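Local coordinates for protein retinol dehydratase (Spodoptera frugiperda, PDB 1X8L) that converts retinol to anhydroretinol, probably by first sulfonating its hydroxyl as other sulfotransferases do, and here holds 4-oxoretinol and the inactive cofactor PAP, at residues 43-48 with 222-227; 65-70 with 161-166; 230-235 with 342-347. The protein carries 2 engineered substitutions. All blocks are in the same frame, centred on the assembly; numbering follows the deposited sequence.

Interaction 1: residues 43-48 with 222-227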
loop_
_atom_site.group_PDB
_atom_site.type_symbol
_atom_site.label_atom_id
_atom_site.label_comp_id
_atom_site.label_asym_id
_atom_site.label_seq_id
_atom_site.Cartn_x
_atom_site.Cartn_y
_atom_site.Cartn_z
ATOM N N TYR A 43 -18.823 -10.854 4.355
ATOM C CA TYR A 43 -19.252 -9.478 4.580
ATOM C C TYR A 43 -18.333 -8.732 5.533
ATOM O O TYR A 43 -18.050 -9.211 6.612
ATOM C CB TYR A 43 -20.706 -9.412 5.113
ATOM C CG TYR A 43 -21.755 -9.730 4.049
ATOM C CD1 TYR A 43 -22.488 -10.911 4.081
ATOM C CD2 TYR A 43 -21.968 -8.858 2.980
ATOM C CE1 TYR A 43 -23.457 -11.196 3.100
ATOM C CE2 TYR A 43 -22.904 -9.118 2.004
ATOM C CZ TYR A 43 -23.642 -10.295 2.056
ATOM O OH TYR A 43 -24.585 -10.514 1.087
ATOM N N MET A 44 -17.916 -7.528 5.130
ATOM C CA MET A 44 -17.071 -6.654 5.943
ATOM C C MET A 44 -17.850 -5.923 7.026
ATOM O O MET A 44 -18.635 -5.054 6.752
ATOM C CB MET A 44 -16.351 -5.640 5.054
ATOM C CG MET A 44 -15.432 -6.273 3.994
ATOM S SD MET A 44 -13.862 -6.960 4.658
ATOM C CE MET A 44 -12.976 -5.504 4.925
ATOM N N VAL A 45 -17.634 -6.268 8.275
ATOM C CA VAL A 45 -18.226 -5.529 9.382
ATOM C C VAL A 45 -17.133 -4.944 10.253
ATOM O O VAL A 45 -16.062 -5.529 10.389
ATOM C CB VAL A 45 -19.164 -6.402 10.200
ATOM C CG1 VAL A 45 -20.294 -6.990 9.292
ATOM C CG2 VAL A 45 -18.423 -7.496 10.923
ATOM N N TYR A 46 -17.384 -3.772 10.821
ATOM C CA TYR A 46 -16.446 -3.231 11.775
ATOM C C TYR A 46 -16.511 -4.132 13.009
ATOM O O TYR A 46 -17.590 -4.602 13.381
ATOM C CB TYR A 46 -16.754 -1.772 12.141
ATOM C CG TYR A 46 -16.457 -0.703 11.059
ATOM C CD1 TYR A 46 -17.496 -0.098 10.361
ATOM C CD2 TYR A 46 -15.150 -0.255 10.786
ATOM C CE1 TYR A 46 -17.266 0.881 9.409
ATOM C CE2 TYR A 46 -14.914 0.734 9.814
ATOM C CZ TYR A 46 -16.006 1.316 9.154
ATOM O OH TYR A 46 -15.856 2.304 8.210
ATOM N N ARG A 47 -15.377 -4.351 13.654
ATOM C CA ARG A 47 -15.281 -5.347 14.738
ATOM C C ARG A 47 -16.382 -5.278 15.820
ATOM O O ARG A 47 -16.945 -6.304 16.182
ATOM C CB ARG A 47 -13.918 -5.285 15.388
ATOM C CG ARG A 47 -13.711 -6.303 16.459
ATOM C CD ARG A 47 -12.308 -6.316 16.982
ATOM N NE ARG A 47 -11.655 -7.541 16.588
ATOM C CZ ARG A 47 -10.930 -7.703 15.487
ATOM N NH1 ARG A 47 -10.707 -6.713 14.629
ATOM N NH2 ARG A 47 -10.421 -8.867 15.246
ATOM N N PRO A 48 -16.706 -4.088 16.307
ATOM C CA PRO A 48 -17.747 -3.969 17.328
ATOM C C PRO A 48 -19.094 -4.575 16.923
ATOM O O PRO A 48 -19.898 -4.849 17.797
ATOM C CB PRO A 48 -17.832 -2.452 17.577
ATOM C CG PRO A 48 -16.525 -1.927 17.150
ATOM C CD PRO A 48 -16.133 -2.772 15.960
ATOM N N TYR A 222 -14.491 -3.035 1.499
ATOM C CA TYR A 222 -15.054 -1.901 2.203
ATOM C C TYR A 222 -16.329 -2.377 2.936
ATOM O O TYR A 222 -16.864 -3.450 2.641
ATOM C CB TYR A 222 -15.342 -0.733 1.247
ATOM C CG TYR A 222 -15.712 0.555 1.994
ATOM C CD1 TYR A 222 -14.801 1.184 2.827
ATOM C CD2 TYR A 222 -16.972 1.109 1.879
ATOM C CE1 TYR A 222 -15.141 2.344 3.515
ATOM C CE2 TYR A 222 -17.327 2.251 2.574
ATOM C CZ TYR A 222 -16.401 2.871 3.397
ATOM O OH TYR A 222 -16.753 4.002 4.114
ATOM N N THR A 223 -16.752 -1.551 3.887
ATOM C CA THR A 223 -17.877 -1.765 4.770
ATOM C C THR A 223 -19.083 -2.401 4.098
ATOM O O THR A 223 -19.658 -1.829 3.182
ATOM C CB THR A 223 -18.312 -0.405 5.352
ATOM O OG1 THR A 223 -17.217 0.233 6.020
ATOM C CG2 THR A 223 -19.384 -0.580 6.394
ATOM N N LEU A 224 -19.393 -3.616 4.545
ATOM C CA LEU A 224 -20.608 -4.347 4.219
ATOM C C LEU A 224 -20.677 -4.822 2.753
ATOM O O LEU A 224 -21.758 -5.216 2.288
ATOM C CB LEU A 224 -21.850 -3.530 4.598
ATOM C CG LEU A 224 -22.658 -3.837 5.857
ATOM C CD1 LEU A 224 -22.271 -5.143 6.661
ATOM C CD2 LEU A 224 -22.647 -2.666 6.737
ATOM N N THR A 225 -19.550 -4.783 2.041
ATOM C CA THR A 225 -19.399 -5.532 0.776
ATOM C C THR A 225 -19.059 -6.987 1.170
ATOM O O THR A 225 -18.802 -7.204 2.335
ATOM C CB THR A 225 -18.319 -4.904 -0.144
ATOM O OG1 THR A 225 -17.017 -4.962 0.464
ATOM C CG2 THR A 225 -18.603 -3.414 -0.381
ATOM N N PRO A 226 -19.030 -7.974 0.258
ATOM C CA PRO A 226 -19.186 -7.802 -1.201
ATOM C C PRO A 226 -20.496 -7.130 -1.694
ATOM O O PRO A 226 -21.627 -7.520 -1.331
ATOM C CB PRO A 226 -19.055 -9.241 -1.748
ATOM C CG PRO A 226 -18.208 -10.004 -0.684
ATOM C CD PRO A 226 -18.696 -9.369 0.627
ATOM N N TYR A 227 -20.338 -6.093 -2.509
ATOM C CA TYR A 227 -21.494 -5.332 -3.014
ATOM C C TYR A 227 -22.605 -6.216 -3.668
ATOM O O TYR A 227 -23.764 -6.095 -3.363
ATOM C CB TYR A 227 -21.029 -4.226 -4.005
ATOM C CG TYR A 227 -22.177 -3.617 -4.735
ATOM C CD1 TYR A 227 -22.861 -2.523 -4.216
ATOM C CD2 TYR A 227 -22.636 -4.177 -5.914
ATOM C CE1 TYR A 227 -23.944 -2.004 -4.874
ATOM C CE2 TYR A 227 -23.697 -3.638 -6.593
ATOM C CZ TYR A 227 -24.365 -2.571 -6.053
ATOM O OH TYR A 227 -25.449 -2.070 -6.725
HETATM O O HOH W 1 -17.600 2.792 6.490
#

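Interaction 2: residues 65-70 with 161-166. With OXR (4-oxoretinol), chain E.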
loop_
_atom_site.group_PDB
_atom_site.type_symbol
_atom_site.label_atom_id
_atom_site.label_comp_id
_atom_site.label_asym_id
_atom_site.label_seq_id
_atom_site.Cartn_x
_atom_site.Cartn_y
_atom_site.Cartn_z
ATOM N N ASP A 65 -43.637 -2.850 11.945
ATOM C CA ASP A 65 -42.254 -2.461 11.544
ATOM C C ASP A 65 -42.133 -2.196 10.045
ATOM O O ASP A 65 -42.603 -2.974 9.220
ATOM C CB ASP A 65 -41.232 -3.552 11.838
ATOM C CG ASP A 65 -40.963 -3.774 13.303
ATOM O OD1 ASP A 65 -41.435 -3.025 14.193
ATOM O OD2 ASP A 65 -40.280 -4.763 13.649
ATOM N N VAL A 66 -41.488 -1.104 9.685
ATOM C CA VAL A 66 -41.073 -0.895 8.307
ATOM C C VAL A 66 -39.561 -0.650 8.249
ATOM O O VAL A 66 -39.026 0.126 9.021
ATOM C CB VAL A 66 -41.829 0.257 7.662
ATOM C CG1 VAL A 66 -41.637 1.562 8.481
ATOM C CG2 VAL A 66 -41.393 0.457 6.229
ATOM N N PHE A 67 -38.905 -1.318 7.311
ATOM C CA PHE A 67 -37.450 -1.237 7.110
ATOM C C PHE A 67 -37.153 -0.600 5.767
ATOM O O PHE A 67 -37.850 -0.871 4.796
ATOM C CB PHE A 67 -36.822 -2.624 7.076
ATOM C CG PHE A 67 -36.625 -3.260 8.439
ATOM C CD1 PHE A 67 -37.696 -3.669 9.190
ATOM C CD2 PHE A 67 -35.344 -3.500 8.924
ATOM C CE1 PHE A 67 -37.506 -4.268 10.461
ATOM C CE2 PHE A 67 -35.142 -4.099 10.166
ATOM C CZ PHE A 67 -36.239 -4.497 10.928
ATOM N N VAL A 68 -36.125 0.259 5.743
ATOM C CA VAL A 68 -35.511 0.765 4.551
ATOM C C VAL A 68 -34.066 0.273 4.582
ATOM O O VAL A 68 -33.287 0.603 5.489
ATOM C CB VAL A 68 -35.592 2.319 4.486
ATOM C CG1 VAL A 68 -34.917 2.852 3.247
ATOM C CG2 VAL A 68 -37.031 2.763 4.519
ATOM N N ALA A 69 -33.740 -0.589 3.622
ATOM C CA ALA A 69 -32.455 -1.274 3.555
ATOM C C ALA A 69 -31.774 -0.975 2.219
ATOM O O ALA A 69 -32.439 -0.662 1.256
ATOM C CB ALA A 69 -32.661 -2.743 3.695
ATOM N N SER A 70 -30.445 -1.031 2.211
ATOM C CA SER A 70 -29.634 -0.761 1.042
ATOM C C SER A 70 -28.183 -1.019 1.370
ATOM O O SER A 70 -27.780 -0.888 2.521
ATOM C CB SER A 70 -29.692 0.711 0.632
ATOM O OG SER A 70 -29.171 1.528 1.665
ATOM N N VAL A 161 -37.190 1.533 10.596
ATOM C CA VAL A 161 -35.821 1.062 10.751
ATOM C C VAL A 161 -34.978 1.316 9.509
ATOM O O VAL A 161 -35.434 1.052 8.414
ATOM C CB VAL A 161 -35.782 -0.444 11.102
ATOM C CG1 VAL A 161 -34.376 -0.879 11.441
ATOM C CG2 VAL A 161 -36.718 -0.732 12.254
ATOM N N LYS A 162 -33.746 1.801 9.708
ATOM C CA LYS A 162 -32.736 1.938 8.646
ATOM C C LYS A 162 -31.558 1.008 8.877
ATOM O O LYS A 162 -30.998 0.961 9.969
ATOM C CB LYS A 162 -32.211 3.390 8.586
ATOM C CG LYS A 162 -30.966 3.635 7.680
ATOM C CD LYS A 162 -30.284 4.955 8.069
ATOM C CE LYS A 162 -28.912 5.085 7.474
ATOM N NZ LYS A 162 -28.447 6.485 7.536
ATOM N N THR A 163 -31.151 0.289 7.836
ATOM C CA THR A 163 -30.007 -0.603 7.945
ATOM C C THR A 163 -29.277 -0.770 6.611
ATOM O O THR A 163 -29.866 -0.810 5.569
ATOM C CB THR A 163 -30.473 -1.961 8.509
ATOM O OG1 THR A 163 -29.356 -2.784 8.831
ATOM C CG2 THR A 163 -31.240 -2.754 7.475
ATOM N N HIS A 164 -27.971 -0.867 6.669
ATOM C CA HIS A 164 -27.201 -1.342 5.544
ATOM C C HIS A 164 -26.813 -2.827 5.652
ATOM O O HIS A 164 -26.000 -3.304 4.891
ATOM C CB HIS A 164 -25.977 -0.450 5.384
ATOM C CG HIS A 164 -26.358 0.963 5.141
ATOM N ND1 HIS A 164 -27.213 1.324 4.115
ATOM C CD2 HIS A 164 -26.085 2.093 5.829
ATOM C CE1 HIS A 164 -27.413 2.627 4.172
ATOM N NE2 HIS A 164 -26.728 3.119 5.187
ATOM N N LEU A 165 -27.411 -3.547 6.588
ATOM C CA LEU A 165 -27.107 -4.967 6.740
ATOM C C LEU A 165 -27.747 -5.805 5.642
ATOM O O LEU A 165 -28.910 -5.557 5.254
ATOM C CB LEU A 165 -27.622 -5.477 8.092
ATOM C CG LEU A 165 -27.031 -4.884 9.350
ATOM C CD1 LEU A 165 -27.816 -5.404 10.534
ATOM C CD2 LEU A 165 -25.583 -5.248 9.465
ATOM N N PRO A 166 -27.022 -6.795 5.141
ATOM C CA PRO A 166 -27.624 -7.765 4.223
ATOM C C PRO A 166 -28.656 -8.649 4.912
ATOM O O PRO A 166 -28.652 -8.837 6.161
ATOM C CB PRO A 166 -26.426 -8.598 3.755
ATOM C CG PRO A 166 -25.396 -8.442 4.794
ATOM C CD PRO A 166 -25.600 -7.108 5.407
HETATM O O2 OXR E . -15.008 9.489 13.452
HETATM C C4 OXR E . -16.007 9.396 14.143
HETATM C C3 OXR E . -15.801 9.530 15.616
HETATM C C2 OXR E . -17.051 9.410 16.464
HETATM C C1 OXR E . -18.413 9.156 15.800
HETATM C C17 OXR E . -19.335 10.322 16.168
HETATM C C16 OXR E . -18.968 7.812 16.313
HETATM C C5 OXR E . -17.314 9.155 13.540
HETATM C C18 OXR E . -17.304 9.052 12.046
HETATM C C6 OXR E . -18.438 9.036 14.285
HETATM C C7 OXR E . -19.827 8.796 13.776
HETATM C C8 OXR E . -20.220 8.481 12.545
HETATM C C9 OXR E . -21.652 8.280 12.191
HETATM C C19 OXR E . -22.812 8.431 13.150
HETATM C C10 OXR E . -21.863 7.990 10.901
HETATM C C11 OXR E . -23.170 7.811 10.312
HETATM C C12 OXR E . -23.190 7.674 8.988
HETATM C C13 OXR E . -24.442 7.495 8.245
HETATM C C20 OXR E . -25.778 7.734 8.904
HETATM C C14 OXR E . -24.364 7.132 6.959
HETATM C C15 OXR E . -25.598 6.897 6.090
HETATM O O1 OXR E . -26.268 5.671 6.377
#

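Interaction 3: residues 230-235 with 342-347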
loop_
_atom_site.group_PDB
_atom_site.type_symbol
_atom_site.label_atom_id
_atom_site.label_comp_id
_atom_site.label_asym_id
_atom_site.label_seq_id
_atom_site.Cartn_x
_atom_site.Cartn_y
_atom_site.Cartn_z
ATOM N N HIS A 230 -24.734 -8.606 -1.430
ATOM C CA HIS A 230 -25.682 -7.768 -0.719
ATOM C C HIS A 230 -26.921 -7.487 -1.573
ATOM O O HIS A 230 -28.036 -7.707 -1.116
ATOM C CB HIS A 230 -24.980 -6.466 -0.323
ATOM C CG HIS A 230 -25.654 -5.665 0.750
ATOM N ND1 HIS A 230 -26.947 -5.187 0.647
ATOM C CD2 HIS A 230 -25.169 -5.180 1.913
ATOM C CE1 HIS A 230 -27.229 -4.464 1.714
ATOM N NE2 HIS A 230 -26.164 -4.433 2.493
ATOM N N VAL A 231 -26.725 -7.058 -2.828
ATOM C CA VAL A 231 -27.852 -6.788 -3.719
ATOM C C VAL A 231 -28.601 -8.071 -4.091
ATOM O O VAL A 231 -29.829 -8.100 -4.111
ATOM C CB VAL A 231 -27.405 -6.006 -4.978
ATOM C CG1 VAL A 231 -28.460 -6.057 -6.064
ATOM C CG2 VAL A 231 -27.071 -4.582 -4.597
ATOM N N LYS A 232 -27.860 -9.126 -4.403
ATOM C CA LYS A 232 -28.459 -10.375 -4.844
ATOM C C LYS A 232 -29.345 -11.026 -3.779
ATOM O O LYS A 232 -30.286 -11.717 -4.125
ATOM C CB LYS A 232 -27.389 -11.353 -5.334
ATOM C CG LYS A 232 -26.836 -10.981 -6.726
ATOM C CD LYS A 232 -26.000 -12.095 -7.283
ATOM C CE LYS A 232 -25.211 -11.670 -8.495
ATOM N NZ LYS A 232 -24.349 -12.781 -9.005
ATOM N N GLU A 233 -29.076 -10.785 -2.502
ATOM C CA GLU A 233 -29.913 -11.341 -1.436
ATOM C C GLU A 233 -31.292 -10.719 -1.468
ATOM O O GLU A 233 -32.280 -11.415 -1.358
ATOM C CB GLU A 233 -29.290 -11.126 -0.058
ATOM C CG GLU A 233 -28.142 -12.073 0.254
ATOM C CD GLU A 233 -27.665 -11.921 1.675
ATOM O OE1 GLU A 233 -28.451 -11.427 2.470
ATOM O OE2 GLU A 233 -26.516 -12.271 1.999
ATOM N N ALA A 234 -31.359 -9.404 -1.626
ATOM C CA ALA A 234 -32.656 -8.715 -1.713
ATOM C C ALA A 234 -33.406 -9.023 -2.993
ATOM O O ALA A 234 -34.613 -9.202 -2.965
ATOM C CB ALA A 234 -32.477 -7.174 -1.548
ATOM N N TRP A 235 -32.673 -9.014 -4.114
ATOM C CA TRP A 235 -33.169 -9.344 -5.434
ATOM C C TRP A 235 -33.892 -10.690 -5.426
ATOM O O TRP A 235 -34.976 -10.797 -5.990
ATOM C CB TRP A 235 -31.998 -9.356 -6.438
ATOM C CG TRP A 235 -32.380 -9.558 -7.858
ATOM C CD1 TRP A 235 -32.164 -10.679 -8.615
ATOM C CD2 TRP A 235 -33.045 -8.620 -8.721
ATOM N NE1 TRP A 235 -32.656 -10.496 -9.887
ATOM C CE2 TRP A 235 -33.192 -9.236 -9.982
ATOM C CE3 TRP A 235 -33.546 -7.327 -8.552
ATOM C CZ2 TRP A 235 -33.831 -8.606 -11.063
ATOM C CZ3 TRP A 235 -34.148 -6.682 -9.647
ATOM C CH2 TRP A 235 -34.280 -7.322 -10.877
ATOM N N THR A 342 -27.714 -14.682 -13.853
ATOM C CA THR A 342 -28.835 -14.069 -13.132
ATOM C C THR A 342 -29.663 -13.155 -14.057
ATOM O O THR A 342 -29.166 -12.677 -15.081
ATOM C CB THR A 342 -28.387 -13.232 -11.892
ATOM O OG1 THR A 342 -27.575 -12.127 -12.312
ATOM C CG2 THR A 342 -27.463 -14.017 -10.961
ATOM N N ASP A 343 -30.910 -12.908 -13.661
ATOM C CA ASP A 343 -31.752 -11.939 -14.343
ATOM C C ASP A 343 -31.600 -10.522 -13.792
ATOM O O ASP A 343 -32.311 -9.609 -14.227
ATOM C CB ASP A 343 -33.246 -12.380 -14.388
ATOM C CG ASP A 343 -33.865 -12.574 -13.027
ATOM O OD1 ASP A 343 -33.153 -12.656 -12.002
ATOM O OD2 ASP A 343 -35.093 -12.709 -12.907
ATOM N N LEU A 344 -30.665 -10.332 -12.860
ATOM C CA LEU A 344 -30.406 -8.996 -12.307
ATOM C C LEU A 344 -29.948 -8.025 -13.412
ATOM O O LEU A 344 -28.998 -8.285 -14.128
ATOM C CB LEU A 344 -29.374 -9.055 -11.182
ATOM C CG LEU A 344 -28.926 -7.724 -10.567
ATOM C CD1 LEU A 344 -30.059 -7.062 -9.888
ATOM C CD2 LEU A 344 -27.774 -7.963 -9.600
ATOM N N ARG A 345 -30.678 -6.940 -13.584
ATOM C CA ARG A 345 -30.280 -5.902 -14.527
ATOM C C ARG A 345 -30.518 -4.537 -13.873
ATOM O O ARG A 345 -31.454 -4.371 -13.106
ATOM C CB ARG A 345 -31.051 -5.984 -15.849
ATOM C CG ARG A 345 -30.927 -7.306 -16.640
ATOM C CD ARG A 345 -29.619 -7.459 -17.442
ATOM N NE ARG A 345 -29.631 -8.681 -18.243
ATOM C CZ ARG A 345 -29.305 -9.896 -17.792
ATOM N NH1 ARG A 345 -28.899 -10.086 -16.536
ATOM N NH2 ARG A 345 -29.376 -10.936 -18.617
ATOM N N TYR A 346 -29.669 -3.582 -14.219
ATOM C CA TYR A 346 -29.760 -2.215 -13.732
ATOM C C TYR A 346 -30.409 -1.386 -14.858
ATOM O O TYR A 346 -30.127 -1.605 -16.031
ATOM C CB TYR A 346 -28.355 -1.690 -13.346
ATOM C CG TYR A 346 -27.802 -2.294 -12.053
ATOM C CD1 TYR A 346 -27.302 -3.592 -12.024
ATOM C CD2 TYR A 346 -27.805 -1.569 -10.868
ATOM C CE1 TYR A 346 -26.834 -4.141 -10.848
ATOM C CE2 TYR A 346 -27.347 -2.119 -9.683
ATOM C CZ TYR A 346 -26.853 -3.389 -9.680
ATOM O OH TYR A 346 -26.381 -3.942 -8.523
ATOM N N PRO A 347 -31.266 -0.433 -14.507
ATOM C CA PRO A 347 -32.059 0.298 -15.507
ATOM C C PRO A 347 -31.247 1.164 -16.450
ATOM O O PRO A 347 -31.538 1.227 -17.646
ATOM C CB PRO A 347 -32.953 1.215 -14.650
ATOM C CG PRO A 347 -32.832 0.723 -13.236
ATOM C CD PRO A 347 -31.514 0.058 -13.131
#

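Interaction 1: residues 43-48 with 222-227
Met44 docks on Leu224 and Thr225 in a strand-edge contact: strand 43-46, outermost in a small antiparallel sheet, takes a buried turn at residues 222-225 against its outer edge. The strand's other edge is occupied by strand 35-38, so the turn uses the main-chain groups facing away from that neighbour. Met44 N donates to Thr225 O (2.9 Å), and Leu224 N returns a bond to Met44 O (2.7 Å). Thr225 O also takes a CA-H...O contact from Tyr43 CA.

The loop is a type II beta turn, with Leu224 at its third position at positive phi (69°), a conformation more often taken by glycine or asparagine. Tyr222 O closes it, accepting from Thr225 N and from Thr225 OG1, the latter at 2.7 Å; a threonine suits the place because its hydroxyl can fold back over its own turn. Pro226 follows through a cis peptide bond and occupies the N-cap position just before helix 227-235.

Around this core the side chains fit closely. Leu224 CD1 meets Val45 CG1 at 3.8 Å, while Met44 points its side chain at the turn, CB 3.3 Å from Tyr222 O, with CG, anti to the carbonyl carbon (chi1 -60°), lying against the same oxygen. The Tyr43 ring brings its edge to Leu224 O and its CD2 within 4.1 Å of Pro226 CD; its hydroxyl is bonded to Glu233. At the Tyr46 end of the strand one water joins Tyr46 OH, Tyr222 OH and Thr223 OG1, and lies 2.6 Å from Thr223 OG1. Thr223 OG1 is also bonded to Tyr35 OH and sits over the centre of the Tyr222 ring.

Interaction 2: residues 65-70 with 161-166
Val161 and Phe67 sit side by side in two neighbouring parallel strands, 161-163 and 66-70, whose axes lie 17° apart. Main-chain bonds alternate across them: Val161 N donates to Val66 O (2.8 Å), Val68 N to Val161 O and Thr163 N to Val68 O, while the last, from Ser70 N to Thr163 O, is weak at 3.4 Å.

Apolar contact is concentrated on the face carrying Phe67, Ala69, Val161 and Thr163. The beta-branched Val161 sets CB squarely over the Phe67 ring, 3.8 Å from its centroid, a CH-pi contact, and CG1 reaches Phe67 CE2 at 3.5 Å.

These strands lie inside the five-stranded parallel sheet of the P-loop NTPase-like sulfotransferase fold; strand 66-70 leads into the loop before helix 76-87, and the side chain of Ser70 comes within about 4 Å of the bound PAP, nearest atoms.

Polar side-chain contacts gather at the C-terminal ends. His164 ND1 donates to Ser70 O (2.8 Å), which lies in the imidazole plane though the N-H arrives from above the carbonyl plane; a weak second bond goes to Ser70 OG, whose main partner is Thr76. With the ring so fixed, NE2 is hydrogen-bonded to the 4-oxoretinol hydroxyl O1 (2.9 Å). Extended along its whole length, with CG anti to the backbone N (chi1 170°), Lys162 donates from NZ to the same O1 (2.6 Å). An alanine at His164 is likely to leave Ser70 O without its imidazole donor and the retinoid hydroxyl with Lys162 but no imidazole partner.

Interaction 3: residues 230-235 with 342-347
Trp235, on the last turn of helix 227-235, and Leu344, in the irregular C-terminal tail, are the nearest pair by CA atoms, 7.4 Å apart, a separation bridged by side chains. Trp235 CG lies anti to the backbone N (chi1 -175°), which carries the indole out from the helix to the tail, where it supplies both a face and an edge. Leu344 CD1 lies over the face, 3.7 Å from the centroid of the Trp235 six-membered ring, while Asp343 OD1 takes the hydrogen of Trp235 NE1 (3.1 Å) at the ring edge. That N-H comes from above the carboxylate plane, and the two planes stand 75° apart. Tryptophan suits this half-exposed place, offering a broad apolar surface and one donor.

The other Leu344 branch, CD2, reaches Val231 CG1 at 4.1 Å, so the leucine's two branches touch helix residues one turn apart. Val231 also meets Tyr346 OH, which is bonded to Tyr227. Lys232 runs its aliphatic chain past Thr342 CG2 to Asn338 O. Within the tail, Arg345 NH1 donates to both Thr342 O and Leu344 O.

Helix 227-235 belongs to the connection between parallel strands 179-184 and 243-247, packing on both; Val231 and Trp235, which meet the tail, also touch Phe245 of strand 243-247, in the layered alpha/beta arrangement of sulfotransferases.

The three contacts lie 16 to 19 Å apart, centre to centre, around helix 227-235. Interaction 1 ends at the start of that helix, and interaction 3 packs against its later turns; the helix also touches interaction 2, where His230 NE2 and His164 O are 2.7 Å apart, a probable hydrogen bond. Leu224 and Tyr43 of interaction 1 pack on the 161-166 segment as well. Along the chain, interaction 2 is nested within the loop closed by interaction 1, and interaction 3 follows both. The parallel sheet of interaction 2, with its retinoid-binding end, is thereby joined to the small antiparallel sheet and to the C-terminal tail.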